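Local coordinates for molybdopterin-guanine dinucleotide biosynthesis protein A (MobA) (Archaeoglobus fulgidus, PDB 3NGW), which probably binds GTP and transfers its guanylyl group to molybdopterin in the making of the molybdenum cofactor, at residues Y160-V163 / E164-R167; K171-I174 / S175-N178. All coordinates share one frame; numbering follows the deposited sequence.

Interaction 1 of 2, residues Y160-V163 / E164-R167; sequences YYPV and EKLR
A 3-10 turn at the end of edge strand 158-162 folds back on the strand, so that Lys165 and Leu166 meet Tyr161. CD of Lys165 lies over one face of the Tyr161 ring, 4.3 Å from its centroid and 24° off the ring normal, a CH-pi contact displaced toward the rim. Nearer the backbone, CB of Lys165 approaches CE2 of Tyr161 at 3.5 Å, the two side chains crossing at about a right angle. CD2 of Leu166 comes obliquely to the same ring atom, 3.7 Å from Tyr161 CE2. The ring reaches the turn because its CG stands opposite the backbone N (chi1 -155°), while its hydroxyl is hydrogen-bonded to His103. With an alanine in place of Tyr161, the Lys165 methylenes and Leu166 CD2 would probably lose their aromatic partner and His103 its hydroxyl mate. CD of Lys165 also runs alongside the Pro162 ring, 3.9 Å from Pro162 CD. On the exposed side, Arg167 NE bridges to the syn lone pair of Glu164 OE1, tilted 17° from the guanidinium plane, although the modelled 2.5 Å is doubtfully short. Two backbone bonds close the turn, Lys165 N to Pro162 O at 2.8 Å and Leu166 N to Val163 O at 2.9 Å. Such successive i to i+3 bonds are the signature of a 3-10 turn, which here leads the chain out of the last strand of the mixed sheet.

Interaction 2 of 2, residues K171-I174 / S175-N178; sequences KELI and SFFN
The Phe176 ring turns an edge to Leu173: the carbonyl O of Leu173 lies close to the ring plane, 3.6 Å from Phe176 CD2, an approach consistent with a weak attraction to the ring's C-H edge. The same ring atom meets CB of Leu173 at 4.0 Å. CD1 of Ile174 comes obliquely toward the Phe177 ring and packs against Phe177 CB at 4.0 Å, the two side chains running side by side in the same direction. Both have their gamma carbon opposite the backbone N (Ile174 CG1 at chi1 -167°), which sends the pair together toward helix 182-194, where Ile174 touches Ile191 and Phe177 touches Arg187 and Ala188. The backbone beneath is a short 3-10 turn in the long connection from strand 158-162 to that helix. Phe176 N donates to Leu173 O and Phe177 N to Ile174 O, both at 3.1 Å and nearly straight (166° for the first), though each donor stands well above its carbonyl plane. Water 1 lies within hydrogen-bonding distance of Ile174 O (3.0 Å) and Phe177 O (2.6 Å); with more acceptors around it than protons, it may not serve both at once. Within the turn, the hydroxyl of buried Ser175 is hydrogen-bonded to Asp170 OD1 and to the backbone N of Lys97. The Phe177 side chain is about 4 Å from that of Asp184, a calcium-binding residue in a structure of this protein, and about 6 Å from a bound calcium ion.

How the interactions relate
Interaction 1 joins the end of strand 158-162 to a 3-10 turn; interaction 2 is a second such turn farther along the connection to helix 182-194, and the two pack directly on each other. Val163 CG2 lies 3.4 Å from Leu173 CD1, and Leu166 CD1 lies 3.7 Å from Phe176 CZ, so buried Val163 and Leu166 of interaction 1 share an apolar patch with interaction 2. Both are partly buried, but interaction 1, at the sheet edge beside strand 115-119, has four exposed residues among those that touch and a charged flank. Interaction 2 has none, and its apolar side-chain contacts face helix 182-194. A weak hydrogen bond from Arg167 NH1 to Lys171 O also ties the two turns.

Interaction 1 of 2, residues Y160-V163 / E164-R167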
loop_
_atom_site.group_PDB
_atom_site.type_symbol
_atom_site.label_atom_id
_atom_site.label_comp_id
_atom_site.label_asym_id
_atom_site.label_seq_id
_atom_site.Cartn_x
_atom_site.Cartn_y
_atom_site.Cartn_z
ATOM N N TYR A 160 0.038 -14.775 8.634
ATOM C CA TYR A 160 1.172 -14.543 7.752
ATOM C C TYR A 160 1.131 -15.542 6.602
ATOM O O TYR A 160 1.324 -16.735 6.792
ATOM C CB TYR A 160 2.468 -14.621 8.562
ATOM C CG TYR A 160 2.619 -13.413 9.469
ATOM C CD1 TYR A 160 3.018 -12.181 8.953
ATOM C CD2 TYR A 160 2.291 -13.482 10.824
ATOM C CE1 TYR A 160 3.083 -11.045 9.761
ATOM C CE2 TYR A 160 2.353 -12.347 11.644
ATOM C CZ TYR A 160 2.750 -11.134 11.102
ATOM O OH TYR A 160 2.809 -9.998 11.884
ATOM N N TYR A 161 0.849 -15.034 5.406
ATOM C CA TYR A 161 0.736 -15.857 4.215
ATOM C C TYR A 161 2.086 -16.093 3.544
ATOM O O TYR A 161 2.806 -15.148 3.223
ATOM C CB TYR A 161 -0.210 -15.185 3.229
ATOM C CG TYR A 161 -0.885 -16.126 2.262
ATOM C CD1 TYR A 161 -1.906 -16.977 2.684
ATOM C CD2 TYR A 161 -0.533 -16.137 0.915
ATOM C CE1 TYR A 161 -2.567 -17.812 1.782
ATOM C CE2 TYR A 161 -1.185 -16.968 0.007
ATOM C CZ TYR A 161 -2.203 -17.799 0.449
ATOM O OH TYR A 161 -2.869 -18.592 -0.451
ATOM N N PRO A 162 2.444 -17.367 3.319
ATOM C CA PRO A 162 3.716 -17.709 2.681
ATOM C C PRO A 162 3.793 -17.089 1.296
ATOM O O PRO A 162 2.978 -17.391 0.418
ATOM C CB PRO A 162 3.679 -19.234 2.632
ATOM C CG PRO A 162 2.841 -19.588 3.819
ATOM C CD PRO A 162 1.717 -18.590 3.697
ATOM N N VAL A 163 4.776 -16.221 1.103
ATOM C CA VAL A 163 4.929 -15.556 -0.178
ATOM C C VAL A 163 4.996 -16.567 -1.323
ATOM O O VAL A 163 4.602 -16.263 -2.446
ATOM C CB VAL A 163 6.183 -14.640 -0.190
ATOM C CG1 VAL A 163 7.453 -15.463 -0.022
ATOM C CG2 VAL A 163 6.220 -13.855 -1.483
ATOM N N GLU A 164 5.471 -17.774 -1.028
ATOM C CA GLU A 164 5.575 -18.821 -2.038
ATOM C C GLU A 164 4.215 -19.210 -2.610
ATOM O O GLU A 164 4.113 -19.586 -3.774
ATOM C CB GLU A 164 6.264 -20.056 -1.455
ATOM C CG GLU A 164 7.758 -19.876 -1.225
ATOM C CD GLU A 164 8.562 -19.857 -2.521
ATOM O OE1 GLU A 164 8.245 -19.044 -3.413
ATOM O OE2 GLU A 164 9.515 -20.657 -2.650
ATOM N N LYS A 165 3.171 -19.113 -1.796
ATOM C CA LYS A 165 1.832 -19.455 -2.245
ATOM C C LYS A 165 1.296 -18.421 -3.226
ATOM O O LYS A 165 0.202 -18.578 -3.763
ATOM C CB LYS A 165 0.890 -19.572 -1.044
ATOM C CG LYS A 165 1.070 -20.856 -0.249
ATOM C CD LYS A 165 0.198 -20.880 1.000
ATOM C CE LYS A 165 -0.074 -22.313 1.477
ATOM N NZ LYS A 165 1.152 -23.159 1.660
ATOM N N LEU A 166 2.074 -17.371 -3.470
ATOM C CA LEU A 166 1.653 -16.308 -4.380
ATOM C C LEU A 166 2.322 -16.363 -5.749
ATOM O O LEU A 166 1.933 -15.629 -6.657
ATOM C CB LEU A 166 1.921 -14.939 -3.743
ATOM C CG LEU A 166 1.211 -14.641 -2.420
ATOM C CD1 LEU A 166 1.787 -13.373 -1.812
ATOM C CD2 LEU A 166 -0.289 -14.502 -2.654
ATOM N N ARG A 167 3.321 -17.226 -5.902
ATOM C CA ARG A 167 4.029 -17.334 -7.181
ATOM C C ARG A 167 3.138 -17.799 -8.334
ATOM O O ARG A 167 3.450 -17.564 -9.507
ATOM C CB ARG A 167 5.240 -18.264 -7.053
ATOM C CG ARG A 167 6.424 -17.654 -6.315
ATOM C CD ARG A 167 7.625 -18.585 -6.339
ATOM N NE ARG A 167 8.803 -18.021 -5.672
ATOM C CZ ARG A 167 9.536 -17.017 -6.149
ATOM N NH1 ARG A 167 9.221 -16.449 -7.306
ATOM N NH2 ARG A 167 10.594 -16.587 -5.472
#

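Interaction 2 of 2, residues K171-I174 / S175-N178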
loop_
_atom_site.group_PDB
_atom_site.type_symbol
_atom_site.label_atom_id
_atom_site.label_comp_id
_atom_site.label_asym_id
_atom_site.label_seq_id
_atom_site.Cartn_x
_atom_site.Cartn_y
_atom_site.Cartn_z
ATOM N N LYS A 171 4.925 -15.019 -10.995
ATOM C CA LYS A 171 6.127 -15.835 -11.200
ATOM C C LYS A 171 7.374 -15.382 -10.448
ATOM O O LYS A 171 7.962 -16.154 -9.691
ATOM C CB LYS A 171 6.462 -15.905 -12.696
ATOM C CG LYS A 171 5.808 -17.055 -13.465
ATOM C CD LYS A 171 6.676 -18.324 -13.461
ATOM C CE LYS A 171 7.990 -18.134 -14.233
ATOM N NZ LYS A 171 8.817 -19.376 -14.289
ATOM N N GLU A 172 7.780 -14.137 -10.672
ATOM C CA GLU A 172 8.977 -13.600 -10.035
ATOM C C GLU A 172 8.684 -12.743 -8.804
ATOM O O GLU A 172 9.581 -12.086 -8.269
ATOM C CB GLU A 172 9.766 -12.779 -11.052
ATOM C CG GLU A 172 10.020 -13.510 -12.360
ATOM C CD GLU A 172 10.403 -12.573 -13.498
ATOM O OE1 GLU A 172 10.624 -13.068 -14.626
ATOM O OE2 GLU A 172 10.478 -11.343 -13.271
ATOM N N LEU A 173 7.435 -12.759 -8.352
ATOM C CA LEU A 173 7.037 -11.978 -7.189
ATOM C C LEU A 173 7.447 -10.516 -7.357
ATOM O O LEU A 173 7.835 -9.853 -6.395
ATOM C CB LEU A 173 7.672 -12.554 -5.924
ATOM C CG LEU A 173 7.361 -14.023 -5.634
ATOM C CD1 LEU A 173 8.047 -14.428 -4.353
ATOM C CD2 LEU A 173 5.852 -14.228 -5.526
ATOM N N ILE A 174 7.355 -10.026 -8.589
ATOM C CA ILE A 174 7.709 -8.653 -8.915
ATOM C C ILE A 174 6.795 -7.674 -8.173
ATOM O O ILE A 174 7.124 -6.502 -8.020
ATOM C CB ILE A 174 7.631 -8.424 -10.457
ATOM C CG1 ILE A 174 8.292 -7.101 -10.828
ATOM C CG2 ILE A 174 6.185 -8.471 -10.924
ATOM C CD1 ILE A 174 9.773 -7.058 -10.503
ATOM N N SER A 175 5.659 -8.170 -7.694
ATOM C CA SER A 175 4.710 -7.337 -6.963
ATOM C C SER A 175 5.325 -6.739 -5.692
ATOM O O SER A 175 4.861 -5.712 -5.195
ATOM C CB SER A 175 3.470 -8.162 -6.578
ATOM O OG SER A 175 2.772 -8.643 -7.707
ATOM N N PHE A 176 6.375 -7.385 -5.188
ATOM C CA PHE A 176 7.051 -6.972 -3.955
ATOM C C PHE A 176 8.241 -6.039 -4.140
ATOM O O PHE A 176 8.859 -5.601 -3.172
ATOM C CB PHE A 176 7.477 -8.225 -3.186
ATOM C CG PHE A 176 6.319 -9.016 -2.660
ATOM C CD1 PHE A 176 5.691 -8.643 -1.476
ATOM C CD2 PHE A 176 5.800 -10.082 -3.385
ATOM C CE1 PHE A 176 4.555 -9.318 -1.012
ATOM C CE2 PHE A 176 4.667 -10.764 -2.935
ATOM C CZ PHE A 176 4.039 -10.376 -1.744
ATOM N N PHE A 177 8.556 -5.730 -5.388
ATOM C CA PHE A 177 9.663 -4.848 -5.695
ATOM C C PHE A 177 9.348 -3.426 -5.242
ATOM O O PHE A 177 8.351 -2.832 -5.652
ATOM C CB PHE A 177 9.938 -4.901 -7.197
ATOM C CG PHE A 177 10.949 -3.907 -7.668
ATOM C CD1 PHE A 177 10.550 -2.703 -8.226
ATOM C CD2 PHE A 177 12.304 -4.164 -7.537
ATOM C CE1 PHE A 177 11.488 -1.770 -8.646
ATOM C CE2 PHE A 177 13.243 -3.237 -7.955
ATOM C CZ PHE A 177 12.836 -2.039 -8.511
ATOM N N ASN A 178 10.202 -2.882 -4.381
ATOM C CA ASN A 178 10.004 -1.534 -3.874
ATOM C C ASN A 178 10.991 -0.555 -4.481
ATOM O O ASN A 178 12.109 -0.926 -4.832
ATOM C CB ASN A 178 10.163 -1.523 -2.347
ATOM C CG ASN A 178 8.902 -1.966 -1.616
ATOM O OD1 ASN A 178 8.068 -1.142 -1.240
ATOM N ND2 ASN A 178 8.757 -3.269 -1.421
HETATM O O HOH W 1 6.447 -3.749 -7.130
#